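Local coordinates for vacuolar-sorting protein BRO1 (PDB 1ZB1) that sorts cargo proteins into intralumenal vesicles of the multivesicular body and recruits the DOA4 deubiquitinase to endosomes, at residues A[80-85]-A[116-121]. Sequence-based numbering, arbitrary orientation.
Sequences EHLYFR and HTLAFE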
# COMPACT_ATOMS: atom_id res chain seq x y z
N GLU A 80 20.58 9.10 1.94
CA GLU A 80 20.51 9.69 0.60
C GLU A 80 21.63 10.70 0.39
O GLU A 80 22.28 10.70 -0.66
CB GLU A 80 19.13 10.34 0.38
CG GLU A 80 18.89 10.77 -1.05
CD GLU A 80 18.87 9.60 -2.03
OE1 GLU A 80 19.84 8.80 -2.03
OE2 GLU A 80 17.91 9.49 -2.81
N HIS A 81 21.87 11.56 1.38
CA HIS A 81 22.94 12.54 1.27
C HIS A 81 24.30 11.84 1.26
O HIS A 81 25.22 12.29 0.58
CB HIS A 81 22.89 13.54 2.44
CG HIS A 81 21.86 14.61 2.28
ND1 HIS A 81 20.72 14.67 3.06
CD2 HIS A 81 21.81 15.68 1.45
CE1 HIS A 81 20.01 15.73 2.71
NE2 HIS A 81 20.65 16.35 1.73
N LEU A 82 24.42 10.75 2.02
CA LEU A 82 25.67 10.00 2.07
C LEU A 82 25.93 9.41 0.68
O LEU A 82 27.06 9.43 0.18
CB LEU A 82 25.58 8.86 3.09
CG LEU A 82 26.81 7.97 3.27
CD1 LEU A 82 28.01 8.81 3.69
CD2 LEU A 82 26.53 6.90 4.31
N TYR A 83 24.87 8.91 0.06
CA TYR A 83 24.96 8.32 -1.27
C TYR A 83 25.28 9.37 -2.33
O TYR A 83 26.01 9.10 -3.27
CB TYR A 83 23.65 7.60 -1.61
CG TYR A 83 23.61 6.99 -3.00
CD1 TYR A 83 22.95 7.63 -4.04
CD2 TYR A 83 24.23 5.77 -3.26
CE1 TYR A 83 22.89 7.06 -5.31
CE2 TYR A 83 24.19 5.19 -4.53
CZ TYR A 83 23.51 5.85 -5.55
OH TYR A 83 23.44 5.28 -6.80
N PHE A 84 24.73 10.58 -2.17
CA PHE A 84 25.02 11.66 -3.12
C PHE A 84 26.51 11.96 -3.10
O PHE A 84 27.11 12.29 -4.13
CB PHE A 84 24.28 12.96 -2.74
CG PHE A 84 22.79 12.93 -2.95
CD1 PHE A 84 22.20 12.08 -3.88
CD2 PHE A 84 21.97 13.81 -2.24
CE1 PHE A 84 20.83 12.11 -4.11
CE2 PHE A 84 20.60 13.85 -2.46
CZ PHE A 84 20.02 13.00 -3.40
N ARG A 85 27.10 11.86 -1.91
CA ARG A 85 28.52 12.16 -1.73
C ARG A 85 29.50 11.02 -2.01
O ARG A 85 30.57 11.25 -2.57
CB ARG A 85 28.73 12.69 -0.31
CG ARG A 85 27.99 14.00 -0.05
CD ARG A 85 27.99 14.37 1.42
NE ARG A 85 27.39 15.68 1.67
CZ ARG A 85 26.14 16.02 1.36
NH1 ARG A 85 25.33 15.13 0.79
NH2 ARG A 85 25.69 17.23 1.65
N HIS A 116 27.22 -4.50 1.99
CA HIS A 116 27.81 -3.20 2.28
C HIS A 116 27.30 -1.99 1.48
O HIS A 116 27.58 -0.85 1.83
CB HIS A 116 29.33 -3.24 2.09
CG HIS A 116 30.04 -4.25 2.94
ND1 HIS A 116 29.73 -4.45 4.27
CD2 HIS A 116 31.09 -5.05 2.68
CE1 HIS A 116 30.57 -5.32 4.79
NE2 HIS A 116 31.41 -5.71 3.85
N THR A 117 26.57 -2.23 0.40
CA THR A 117 26.09 -1.11 -0.41
C THR A 117 25.03 -0.27 0.28
O THR A 117 24.19 -0.78 1.03
CB THR A 117 25.52 -1.61 -1.75
OG1 THR A 117 24.27 -2.25 -1.53
CG2 THR A 117 26.50 -2.60 -2.41
N LEU A 118 25.07 1.04 0.01
CA LEU A 118 24.10 1.95 0.60
C LEU A 118 22.71 1.65 0.04
O LEU A 118 21.71 1.85 0.72
CB LEU A 118 24.50 3.41 0.31
CG LEU A 118 25.83 3.85 0.96
CD1 LEU A 118 26.13 5.31 0.64
CD2 LEU A 118 25.74 3.65 2.48
N ALA A 119 22.65 1.14 -1.20
CA ALA A 119 21.37 0.80 -1.81
C ALA A 119 20.60 -0.25 -1.00
O ALA A 119 19.37 -0.22 -0.93
CB ALA A 119 21.58 0.28 -3.25
N PHE A 120 21.33 -1.19 -0.39
CA PHE A 120 20.70 -2.24 0.41
C PHE A 120 20.08 -1.60 1.67
O PHE A 120 18.90 -1.81 1.96
CB PHE A 120 21.73 -3.30 0.81
CG PHE A 120 21.16 -4.46 1.59
CD1 PHE A 120 20.09 -5.20 1.10
CD2 PHE A 120 21.73 -4.85 2.81
CE1 PHE A 120 19.58 -6.30 1.80
CE2 PHE A 120 21.22 -5.96 3.52
CZ PHE A 120 20.15 -6.68 3.01
N GLU A 121 20.87 -0.81 2.39
CA GLU A 121 20.38 -0.14 3.61
C GLU A 121 19.21 0.80 3.28
O GLU A 121 18.21 0.84 4.01
CB GLU A 121 21.53 0.63 4.29
CG GLU A 121 21.14 1.36 5.60
CD GLU A 121 21.12 0.46 6.84
OE1 GLU A 121 20.86 -0.75 6.71
OE2 GLU A 121 21.35 0.98 7.95
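Tyr83 and Leu118 mark the closest backbone approach, 6.7 Å between their CA atoms, where the last turns of helix 65-86 meet the first turn of helix 118-139. Leu118 carries most of the contact, lying against Leu82 and Tyr83. Its CG lies anti to its own carbonyl carbon (chi1 -64°), and the extended chain (chi2 -179°) carries CD1 out to the first helix, while CD2 branches off toward Leu82. Leu118 CD1 settles 3.8 Å from Tyr83 CA and also 3.8 Å from Leu82 CG, so it rests against backbone and side chain together. Leu118 CD2 meets Leu82 CD2 at 3.8 Å, and the two leucine side chains cross at about a right angle. Tyr83 adds its CB, 4.1 Å from Leu118 CD1. Its ring lies obliquely to Leu118 CB and makes a cation-pi contact with Lys122, one turn further along the second helix. Lys122 also forms a salt bridge with Glu80, giving the helix pair a polar link beside the leucines. Thr117, just before Leu118, is the N-cap of helix 118-139; its OG1 accepts a weak capping hydrogen bond (3.3 Å) from Phe120 N. Leu118 also touches Phe97 of the small two-stranded antiparallel sheet. The contact thus joins two helices of the Bro1 domain next to that sheet. Between the segments themselves the chemistry is wholly apolar, which suggests that cohesion here rests on van der Waals packing of Leu118 against Leu82 and the inner carbons of Tyr83.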